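PDB 6N1N: beta-lactamase from Sebaldella termitidis, which probably hydrolyses the ring of beta-lactam antibiotics to give substituted beta-amino acids, as a class D serine beta-lactamase. Local coordinates for residues I129-K134 against D140-I145; I155-E160 against K167-V172; W86-N91 against Y96-L101. All blocks are in the same frame, centred on the assembly; numbering follows the deposited sequence.

Going along the chain, contact 3 comes first: residues 86-91 lead into helix 92-98, and 96-101 at its far end fold back on them, closing a loop that contains the helix; 96-101 then runs on into helix 101-108. Contact 1 follows, where 129-134 and 140-145 pinch off a short irregular loop between helices 113-122 and 147-159. Contact 2 comes last and closes the turn from helix 147-159 into helix 166-175. The three are strictly in series; none nests in or crosses another. Their centres lie 22 to 24 Å apart, so they lie at three separate places in the helical part of the fold, beside the sheet.

Contact 1. Residues I129-K134 against D140-I145; sequences IVSEKK and DRSLKI
The carboxylate of D140 faces the side chains of S131 and K133, and each of its two oxygens has its own work. OD2 takes the bonds across the contact. The S131 hydroxyl donates to it on the syn lone pair, with OG to OD2 at 2.6 Å. K133 comes from the opposite direction to D140 and reaches the same oxygen from above the carboxylate plane, 46° out of it; this salt bridge measures 2.7 Å from NZ to OD2. To get there the lysine chain bends at chi3 and chi4, which also lays its CD 3.1 Å from D140 OD2. On its own segment D140 uses OD1, where S142 OG donates on the syn lone pair and S142 N comes in from above the plane, forming an Asx turn. Four donors therefore hold the carboxylate, fixing its rotation and probably favouring the ionised form. S131 is steadied in turn: with chi1 at 65°, its OG sits between backbone N and carbonyl carbon and accepts from K133 N, an ST turn.

Further along no hydrogen bond joins the segments; aliphatic carbons rest on backbone carbonyls. I129 sets its CB 3.7 Å from S142 O, and L143 answers by placing CB 3.3 Å from I129 O, with its CD1 close by the same backbone. One contact here is carbon to carbon, I129 CG2 alongside S142 CB at 4.1 Å.

N127 links the two segments, its OD1 accepting from I129 N and K144 N and its ND2 donating to S142 O. V130 turns from D140-I145 to rest on helix 113-122, L143 packs on F53, and K134 NZ bonds to A108 O at the end of helix 101-108. K144 makes a salt bridge with E195 of strand 184-195, so this surface loop is tied to both the helices and the sheet.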
loop_
_atom_site.group_PDB
_atom_site.type_symbol
_atom_site.label_atom_id
_atom_site.label_comp_id
_atom_site.label_asym_id
_atom_site.label_seq_id
_atom_site.Cartn_x
_atom_site.Cartn_y
_atom_site.Cartn_z
ATOM N N ILE A 129 -2.173 -12.266 10.697
ATOM C CA ILE A 129 -2.578 -12.148 12.103
ATOM C C ILE A 129 -3.590 -11.015 12.287
ATOM O O ILE A 129 -3.357 -9.882 11.854
ATOM C CB ILE A 129 -1.357 -11.910 13.014
ATOM C CG1 ILE A 129 -0.268 -12.969 12.846
ATOM C CG2 ILE A 129 -1.806 -11.826 14.493
ATOM C CD1 ILE A 129 -0.653 -14.340 13.205
ATOM N N VAL A 130 -4.689 -11.316 12.978
ATOM C CA VAL A 130 -5.672 -10.336 13.456
ATOM C C VAL A 130 -5.685 -10.412 14.979
ATOM O O VAL A 130 -6.020 -11.460 15.538
ATOM C CB VAL A 130 -7.071 -10.629 12.890
ATOM C CG1 VAL A 130 -8.112 -9.663 13.411
ATOM C CG2 VAL A 130 -7.041 -10.616 11.345
ATOM N N SER A 131 -5.317 -9.309 15.643
ATOM C CA SER A 131 -5.364 -9.206 17.099
ATOM C C SER A 131 -6.815 -9.141 17.581
ATOM O O SER A 131 -7.768 -9.285 16.816
ATOM C CB SER A 131 -4.607 -7.972 17.568
ATOM O OG SER A 131 -5.287 -6.824 17.094
ATOM N N GLU A 132 -6.993 -8.878 18.882
ATOM C CA GLU A 132 -8.334 -8.654 19.408
ATOM C C GLU A 132 -8.863 -7.277 19.024
ATOM O O GLU A 132 -10.056 -7.013 19.227
ATOM C CB GLU A 132 -8.336 -8.829 20.934
ATOM C CG GLU A 132 -7.804 -7.663 21.752
ATOM C CD GLU A 132 -6.314 -7.421 21.640
ATOM O OE1 GLU A 132 -5.607 -8.160 20.923
ATOM O OE2 GLU A 132 -5.853 -6.463 22.291
ATOM N N LYS A 133 -8.011 -6.418 18.462
ATOM C CA LYS A 133 -8.387 -5.058 18.059
ATOM C C LYS A 133 -8.867 -5.165 16.616
ATOM O O LYS A 133 -8.153 -4.858 15.659
ATOM C CB LYS A 133 -7.213 -4.090 18.184
ATOM C CG LYS A 133 -6.535 -4.005 19.560
ATOM C CD LYS A 133 -5.205 -3.241 19.468
ATOM C CE LYS A 133 -4.136 -3.781 20.426
ATOM N NZ LYS A 133 -2.972 -4.443 19.729
ATOM N N LYS A 134 -10.077 -5.666 16.451
ATOM C CA LYS A 134 -10.431 -6.159 15.128
ATOM C C LYS A 134 -10.807 -5.034 14.177
ATOM O O LYS A 134 -11.017 -5.301 12.994
ATOM C CB LYS A 134 -11.542 -7.212 15.235
ATOM C CG LYS A 134 -12.970 -6.715 15.216
ATOM C CD LYS A 134 -13.760 -7.543 14.210
ATOM C CE LYS A 134 -15.234 -7.236 14.272
ATOM N NZ LYS A 134 -15.492 -5.864 13.776
ATOM N N ASP A 140 -1.667 -1.882 14.652
ATOM C CA ASP A 140 -1.260 -2.196 16.023
ATOM C C ASP A 140 -0.073 -3.158 16.132
ATOM O O ASP A 140 0.264 -3.597 17.248
ATOM C CB ASP A 140 -2.455 -2.737 16.808
ATOM C CG ASP A 140 -2.853 -4.160 16.427
ATOM O OD1 ASP A 140 -2.336 -4.725 15.439
ATOM O OD2 ASP A 140 -3.696 -4.724 17.161
ATOM N N ARG A 141 0.573 -3.486 15.015
ATOM C CA ARG A 141 1.762 -4.343 14.922
ATOM C C ARG A 141 1.433 -5.836 14.982
ATOM O O ARG A 141 2.364 -6.672 14.931
ATOM C CB ARG A 141 2.805 -3.984 15.998
ATOM C CG ARG A 141 3.036 -2.474 16.107
ATOM C CD ARG A 141 4.229 -2.081 16.968
ATOM N NE ARG A 141 4.135 -2.550 18.349
ATOM C CZ ARG A 141 3.330 -2.033 19.275
ATOM N NH1 ARG A 141 2.513 -1.027 18.978
ATOM N NH2 ARG A 141 3.336 -2.535 20.503
ATOM N N SER A 142 0.159 -6.221 15.043
ATOM C CA SER A 142 -0.192 -7.640 14.990
ATOM C C SER A 142 0.027 -8.140 13.576
ATOM O O SER A 142 0.909 -8.987 13.323
ATOM C CB SER A 142 -1.632 -7.867 15.459
ATOM O OG SER A 142 -2.598 -7.195 14.676
ATOM N N LEU A 143 -0.750 -7.636 12.629
ATOM C CA LEU A 143 -0.561 -7.945 11.216
ATOM C C LEU A 143 0.732 -7.334 10.686
ATOM O O LEU A 143 1.043 -6.165 10.929
ATOM C CB LEU A 143 -1.756 -7.432 10.410
ATOM C CG LEU A 143 -1.739 -7.708 8.900
ATOM C CD1 LEU A 143 -1.728 -9.205 8.614
ATOM C CD2 LEU A 143 -2.961 -7.115 8.222
ATOM N N LYS A 144 1.499 -8.135 9.964
ATOM C CA LYS A 144 2.746 -7.663 9.388
ATOM C C LYS A 144 2.908 -8.291 8.007
ATOM O O LYS A 144 2.454 -9.413 7.785
ATOM C CB LYS A 144 3.971 -8.023 10.241
ATOM C CG LYS A 144 3.987 -7.431 11.661
ATOM C CD LYS A 144 5.337 -7.742 12.351
ATOM C CE LYS A 144 5.359 -7.367 13.820
ATOM N NZ LYS A 144 5.259 -5.905 14.030
ATOM N N ILE A 145 3.594 -7.583 7.110
ATOM C CA ILE A 145 3.766 -8.026 5.725
ATOM C C ILE A 145 5.095 -7.517 5.186
ATOM O O ILE A 145 5.589 -6.469 5.586
ATOM C CB ILE A 145 2.577 -7.560 4.840
ATOM C CG1 ILE A 145 2.683 -8.156 3.433
ATOM C CG2 ILE A 145 2.477 -6.016 4.768
ATOM C CD1 ILE A 145 1.397 -8.044 2.647
#

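Contact 2. Residues I155-E160 against K167-V172; sequences INLYEE and KTYKIV
E160 lies flat over one face of the Y169 ring. Its CB sits above the middle, 3.6 Å from the centroid and 13° off the normal, a CH-pi contact. From there the chain runs out extended toward the CG end of the ring, and the carboxylate stacks on it with the two planes 13° apart; OE1 comes within 3.5 Å of Y169 CD2. The two side chains slide past each other in opposite directions, so the tyrosine hydroxyl ends beneath the E160 backbone, with OH 3.2 Å from E160 C. L157 adds a looser touch, its CD2 4.5 Å from Y169 CD1, and its carbonyl O meets the ring obliquely, 3.6 Å from CE1.

Behind this lies the end of helix 147-159. E160 has positive phi (56°) and donates its N to L157 O in a Schellman motif, and the turn of the chain there carries its side chain onto the tyrosine. The ring itself is held by its far end, where Y169 OH hydrogen-bonds to F162 O in the connection between the helices. V172, one turn on, packs against L59 and L62 of helix 56-63.

No hydrogen bond joins the two segments directly. The face of an aromatic ring would do little to stabilise a carboxylate, and the charge is met by K173, which forms a salt bridge to E160 OE2 and also bonds to Y158 O. The stack thus probably owes most to shape and dispersion, with OE2 paired to K173 and the tyrosine OH to F162 O.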
loop_
_atom_site.group_PDB
_atom_site.type_symbol
_atom_site.label_atom_id
_atom_site.label_comp_id
_atom_site.label_asym_id
_atom_site.label_seq_id
_atom_site.Cartn_x
_atom_site.Cartn_y
_atom_site.Cartn_z
ATOM N N ILE A 155 0.183 -8.070 -7.552
ATOM C CA ILE A 155 0.137 -8.785 -8.831
ATOM C C ILE A 155 -1.163 -9.568 -8.953
ATOM O O ILE A 155 -1.815 -9.587 -10.012
ATOM C CB ILE A 155 1.360 -9.714 -8.975
ATOM C CG1 ILE A 155 2.662 -8.924 -9.064
ATOM C CG2 ILE A 155 1.229 -10.591 -10.212
ATOM C CD1 ILE A 155 3.899 -9.762 -8.866
ATOM N N ASN A 156 -1.522 -10.294 -7.897
ATOM C CA ASN A 156 -2.777 -11.029 -7.889
ATOM C C ASN A 156 -3.982 -10.103 -8.039
ATOM O O ASN A 156 -4.978 -10.479 -8.648
ATOM C CB ASN A 156 -2.883 -11.864 -6.610
ATOM C CG ASN A 156 -2.090 -13.147 -6.701
ATOM O OD1 ASN A 156 -2.094 -13.809 -7.733
ATOM N ND2 ASN A 156 -1.391 -13.495 -5.635
ATOM N N LEU A 157 -3.938 -8.912 -7.436
ATOM C CA LEU A 157 -4.998 -7.930 -7.654
ATOM C C LEU A 157 -5.065 -7.519 -9.122
ATOM O O LEU A 157 -6.141 -7.555 -9.757
ATOM C CB LEU A 157 -4.763 -6.714 -6.723
ATOM C CG LEU A 157 -5.823 -5.629 -6.550
ATOM C CD1 LEU A 157 -5.425 -4.577 -5.473
ATOM C CD2 LEU A 157 -6.138 -4.914 -7.831
ATOM N N TYR A 158 -3.913 -7.149 -9.691
ATOM C CA TYR A 158 -3.858 -6.763 -11.096
ATOM C C TYR A 158 -4.379 -7.862 -12.014
ATOM O O TYR A 158 -5.126 -7.578 -12.963
ATOM C CB TYR A 158 -2.420 -6.389 -11.451
ATOM C CG TYR A 158 -2.237 -6.067 -12.919
ATOM C CD1 TYR A 158 -2.672 -4.862 -13.440
ATOM C CD2 TYR A 158 -1.640 -6.972 -13.771
ATOM C CE1 TYR A 158 -2.523 -4.559 -14.790
ATOM C CE2 TYR A 158 -1.478 -6.690 -15.101
ATOM C CZ TYR A 158 -1.913 -5.470 -15.611
ATOM O OH TYR A 158 -1.743 -5.201 -16.954
ATOM N N GLU A 159 -3.978 -9.107 -11.777
ATOM C CA GLU A 159 -4.437 -10.235 -12.583
ATOM C C GLU A 159 -5.859 -10.652 -12.248
ATOM O O GLU A 159 -6.436 -11.486 -12.960
ATOM C CB GLU A 159 -3.483 -11.416 -12.395
ATOM C CG GLU A 159 -2.153 -11.201 -13.111
ATOM C CD GLU A 159 -1.189 -12.368 -12.969
ATOM O OE1 GLU A 159 -1.393 -13.198 -12.055
ATOM O OE2 GLU A 159 -0.239 -12.446 -13.781
ATOM N N GLU A 160 -6.437 -10.064 -11.200
ATOM C CA GLU A 160 -7.784 -10.377 -10.707
ATOM C C GLU A 160 -7.943 -11.862 -10.377
ATOM O O GLU A 160 -8.955 -12.500 -10.684
ATOM C CB GLU A 160 -8.850 -9.880 -11.693
ATOM C CG GLU A 160 -8.622 -8.408 -11.999
ATOM C CD GLU A 160 -9.792 -7.649 -12.585
ATOM O OE1 GLU A 160 -10.896 -8.211 -12.745
ATOM O OE2 GLU A 160 -9.561 -6.470 -12.891
ATOM N N LYS A 167 -17.169 -5.858 -10.237
ATOM C CA LYS A 167 -17.396 -4.489 -9.769
ATOM C C LYS A 167 -16.404 -4.104 -8.686
ATOM O O LYS A 167 -15.898 -2.982 -8.667
ATOM C CB LYS A 167 -18.837 -4.370 -9.267
ATOM C CG LYS A 167 -19.189 -3.096 -8.480
ATOM C CD LYS A 167 -20.614 -3.192 -7.895
ATOM C CE LYS A 167 -21.023 -1.966 -7.071
ATOM N NZ LYS A 167 -21.315 -0.757 -7.903
ATOM N N THR A 168 -16.107 -5.017 -7.769
ATOM C CA THR A 168 -15.121 -4.734 -6.735
ATOM C C THR A 168 -13.769 -4.389 -7.330
ATOM O O THR A 168 -13.131 -3.398 -6.950
ATOM C CB THR A 168 -15.005 -5.954 -5.830
ATOM O OG1 THR A 168 -16.257 -6.120 -5.163
ATOM C CG2 THR A 168 -13.909 -5.792 -4.840
ATOM N N TYR A 169 -13.292 -5.233 -8.245
ATOM C CA TYR A 169 -12.024 -4.946 -8.901
ATOM C C TYR A 169 -12.070 -3.630 -9.678
ATOM O O TYR A 169 -11.106 -2.848 -9.648
ATOM C CB TYR A 169 -11.680 -6.079 -9.862
ATOM C CG TYR A 169 -11.083 -7.315 -9.260
ATOM C CD1 TYR A 169 -9.845 -7.279 -8.641
ATOM C CD2 TYR A 169 -11.735 -8.549 -9.383
ATOM C CE1 TYR A 169 -9.282 -8.418 -8.112
ATOM C CE2 TYR A 169 -11.174 -9.718 -8.861
ATOM C CZ TYR A 169 -9.946 -9.645 -8.240
ATOM O OH TYR A 169 -9.362 -10.757 -7.719
ATOM N N LYS A 170 -13.152 -3.383 -10.416
ATOM C CA LYS A 170 -13.206 -2.202 -11.271
ATOM C C LYS A 170 -13.150 -0.921 -10.437
ATOM O O LYS A 170 -12.412 0.020 -10.768
ATOM C CB LYS A 170 -14.475 -2.226 -12.137
ATOM C CG LYS A 170 -14.736 -0.951 -12.975
ATOM C CD LYS A 170 -15.796 -1.223 -14.057
ATOM C CE LYS A 170 -16.453 0.040 -14.608
ATOM N NZ LYS A 170 -15.608 0.782 -15.582
ATOM N N ILE A 171 -13.905 -0.882 -9.344
ATOM C CA ILE A 171 -13.920 0.293 -8.481
ATOM C C ILE A 171 -12.565 0.497 -7.813
ATOM O O ILE A 171 -12.038 1.611 -7.782
ATOM C CB ILE A 171 -15.048 0.169 -7.439
ATOM C CG1 ILE A 171 -16.419 0.358 -8.098
ATOM C CG2 ILE A 171 -14.820 1.163 -6.332
ATOM C CD1 ILE A 171 -17.580 -0.119 -7.242
ATOM N N VAL A 172 -11.971 -0.564 -7.252
ATOM C CA VAL A 172 -10.727 -0.358 -6.519
ATOM C C VAL A 172 -9.598 0.031 -7.466
ATOM O O VAL A 172 -8.821 0.942 -7.171
ATOM C CB VAL A 172 -10.373 -1.585 -5.656
ATOM C CG1 VAL A 172 -8.972 -1.457 -5.075
ATOM C CG2 VAL A 172 -11.386 -1.748 -4.514
#

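Contact 3. Residues W86-N91 against Y96-L101; sequences WNKDLN and YEYSAL
One hydrogen bond crosses this contact, from the indole of W86 to the carbonyl of Y98. NE1 to O is 3.0 Å and the N-H points almost straight at its acceptor, 178°. The oxygen lies in the indole plane, yet the donor stands 47° above the carbonyl plane. This satisfies a carbonyl at the end of helix 92-98, where the chain leaves the helix in a Schellman motif with S99 at positive phi. W86 O in turn accepts from W102 NE1 in the following helix.

Ring contacts come next. A100 CA lies over one face of the W86 five-membered ring, 3.9 Å from its centroid and displaced toward the rim, a CH-pi contact; Y82 also meets the indole.

Among apolar contacts, A100 CB touches two side chains, 3.7 Å from W86 CD1 and 3.4 Å from L90 CD1, the latter tighter than usual for two carbons. The other methyl of L90 meets the Y98 ring at its edge, in plane, with CD2 to CD2 at 3.9 Å.

K88 makes a polar approach without a hydrogen bond. Its chi1 of 57° puts CG between backbone N and carbonyl carbon, and the extended chain beyond carries NZ to 3.6 Å from Y98 OH.

These contacts pack W86-N91 against the segment that carries S99. In the conformer given, its OG bonds to K189 NZ and, weakly, to a sulfate probably from the crystallisation liquor; its side chain lies about 5 Å from that of S51, the predicted acyl-ester serine. S99-A100-L101 sits where class D enzymes carry the S-X-V motif, here with leucine third, beside the S-X-X-K motif of S51 and the carboxylated K54.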
loop_
_atom_site.group_PDB
_atom_site.type_symbol
_atom_site.label_atom_id
_atom_site.label_comp_id
_atom_site.label_asym_id
_atom_site.label_seq_id
_atom_site.Cartn_x
_atom_site.Cartn_y
_atom_site.Cartn_z
ATOM N N TRP A 86 -10.908 15.132 6.944
ATOM C CA TRP A 86 -11.572 14.014 7.615
ATOM C C TRP A 86 -12.881 14.415 8.270
ATOM O O TRP A 86 -13.653 13.546 8.663
ATOM C CB TRP A 86 -10.691 13.417 8.721
ATOM C CG TRP A 86 -9.433 12.744 8.258
ATOM C CD1 TRP A 86 -9.086 12.441 6.972
ATOM C CD2 TRP A 86 -8.348 12.310 9.078
ATOM N NE1 TRP A 86 -7.857 11.839 6.950
ATOM C CE2 TRP A 86 -7.383 11.741 8.230
ATOM C CE3 TRP A 86 -8.095 12.355 10.465
ATOM C CZ2 TRP A 86 -6.179 11.226 8.703
ATOM C CZ3 TRP A 86 -6.900 11.826 10.929
ATOM C CH2 TRP A 86 -5.962 11.270 10.060
ATOM N N ASN A 87 -13.118 15.711 8.443
ATOM C CA ASN A 87 -14.182 16.198 9.316
ATOM C C ASN A 87 -15.468 16.463 8.527
ATOM O O ASN A 87 -16.040 17.563 8.538
ATOM C CB ASN A 87 -13.702 17.450 10.042
ATOM C CG ASN A 87 -12.575 17.170 11.025
ATOM O OD1 ASN A 87 -12.502 16.087 11.610
ATOM N ND2 ASN A 87 -11.697 18.142 11.215
ATOM N N LYS A 88 -15.938 15.411 7.858
ATOM C CA LYS A 88 -17.146 15.438 7.042
ATOM C C LYS A 88 -17.505 14.004 6.687
ATOM O O LYS A 88 -16.683 13.099 6.828
ATOM C CB LYS A 88 -16.942 16.251 5.770
ATOM C CG LYS A 88 -15.808 15.757 4.914
ATOM C CD LYS A 88 -15.546 16.680 3.731
ATOM C CE LYS A 88 -14.221 16.345 3.057
ATOM N NZ LYS A 88 -14.097 16.917 1.680
ATOM N N ASP A 89 -18.744 13.806 6.226
ATOM C CA ASP A 89 -19.112 12.503 5.686
ATOM C C ASP A 89 -18.160 12.183 4.537
ATOM O O ASP A 89 -17.783 13.069 3.758
ATOM C CB ASP A 89 -20.559 12.494 5.193
ATOM C CG ASP A 89 -21.580 12.641 6.316
ATOM O OD1 ASP A 89 -21.227 12.538 7.521
ATOM O OD2 ASP A 89 -22.762 12.865 5.974
ATOM N N LEU A 90 -17.748 10.918 4.440
ATOM C CA LEU A 90 -16.813 10.494 3.414
ATOM C C LEU A 90 -17.295 9.222 2.746
ATOM O O LEU A 90 -17.829 8.327 3.403
ATOM C CB LEU A 90 -15.404 10.234 3.993
ATOM C CG LEU A 90 -14.655 11.377 4.657
ATOM C CD1 LEU A 90 -13.386 10.891 5.353
ATOM C CD2 LEU A 90 -14.280 12.450 3.637
ATOM N N ASN A 91 -17.080 9.138 1.441
ATOM C CA ASN A 91 -17.251 7.898 0.712
ATOM C C ASN A 91 -15.903 7.187 0.569
ATOM O O ASN A 91 -14.850 7.693 0.963
ATOM C CB ASN A 91 -17.920 8.157 -0.642
ATOM C CG ASN A 91 -17.091 9.032 -1.566
ATOM O OD1 ASN A 91 -15.870 8.903 -1.649
ATOM N ND2 ASN A 91 -17.771 9.937 -2.280
ATOM N N TYR A 96 -10.104 6.763 0.941
ATOM C CA TYR A 96 -8.835 6.286 0.412
ATOM C C TYR A 96 -7.885 7.447 0.128
ATOM O O TYR A 96 -6.717 7.444 0.550
ATOM C CB TYR A 96 -9.106 5.457 -0.847
ATOM C CG TYR A 96 -7.900 4.760 -1.439
ATOM C CD1 TYR A 96 -7.616 3.444 -1.136
ATOM C CD2 TYR A 96 -7.051 5.423 -2.315
ATOM C CE1 TYR A 96 -6.525 2.801 -1.674
ATOM C CE2 TYR A 96 -5.963 4.798 -2.849
ATOM C CZ TYR A 96 -5.693 3.489 -2.541
ATOM O OH TYR A 96 -4.598 2.851 -3.083
ATOM N N GLU A 97 -8.364 8.436 -0.627
ATOM C CA GLU A 97 -7.507 9.547 -1.019
ATOM C C GLU A 97 -6.942 10.276 0.192
ATOM O O GLU A 97 -5.751 10.617 0.220
ATOM C CB GLU A 97 -8.294 10.508 -1.892
ATOM C CG GLU A 97 -7.503 11.738 -2.279
ATOM C CD GLU A 97 -8.275 12.654 -3.209
ATOM O OE1 GLU A 97 -9.241 12.170 -3.846
ATOM O OE2 GLU A 97 -7.905 13.853 -3.294
ATOM N N TYR A 98 -7.771 10.511 1.199
ATOM C CA TYR A 98 -7.396 11.253 2.393
ATOM C C TYR A 98 -6.786 10.383 3.483
ATOM O O TYR A 98 -6.393 10.913 4.529
ATOM C CB TYR A 98 -8.623 11.953 2.995
ATOM C CG TYR A 98 -9.342 12.899 2.093
ATOM C CD1 TYR A 98 -8.661 13.646 1.142
ATOM C CD2 TYR A 98 -10.722 13.055 2.194
ATOM C CE1 TYR A 98 -9.346 14.522 0.311
ATOM C CE2 TYR A 98 -11.401 13.918 1.385
ATOM C CZ TYR A 98 -10.712 14.653 0.445
ATOM O OH TYR A 98 -11.428 15.506 -0.348
ATOM N N SER A 99 -6.770 9.066 3.282
ATOM C CA SER A 99 -6.291 8.133 4.292
ATOM C C SER A 99 -7.043 8.342 5.606
ATOM O O SER A 99 -6.452 8.437 6.684
ATOM C CB SER A 99 -4.788 8.285 4.471
ATOM O OG SER A 99 -4.162 8.134 3.204
ATOM N N ALA A 100 -8.369 8.383 5.501
ATOM C CA ALA A 100 -9.243 8.649 6.648
ATOM C C ALA A 100 -9.413 7.384 7.482
ATOM O O ALA A 100 -10.265 6.539 7.203
ATOM C CB ALA A 100 -10.590 9.185 6.184
ATOM N N LEU A 101 -8.596 7.260 8.532
ATOM C CA LEU A 101 -8.634 6.068 9.366
ATOM C C LEU A 101 -10.027 5.824 9.921
ATOM O O LEU A 101 -10.489 4.681 9.951
ATOM C CB LEU A 101 -7.609 6.187 10.497
ATOM C CG LEU A 101 -7.594 4.997 11.462
ATOM C CD1 LEU A 101 -7.184 3.670 10.805
ATOM C CD2 LEU A 101 -6.677 5.320 12.638
#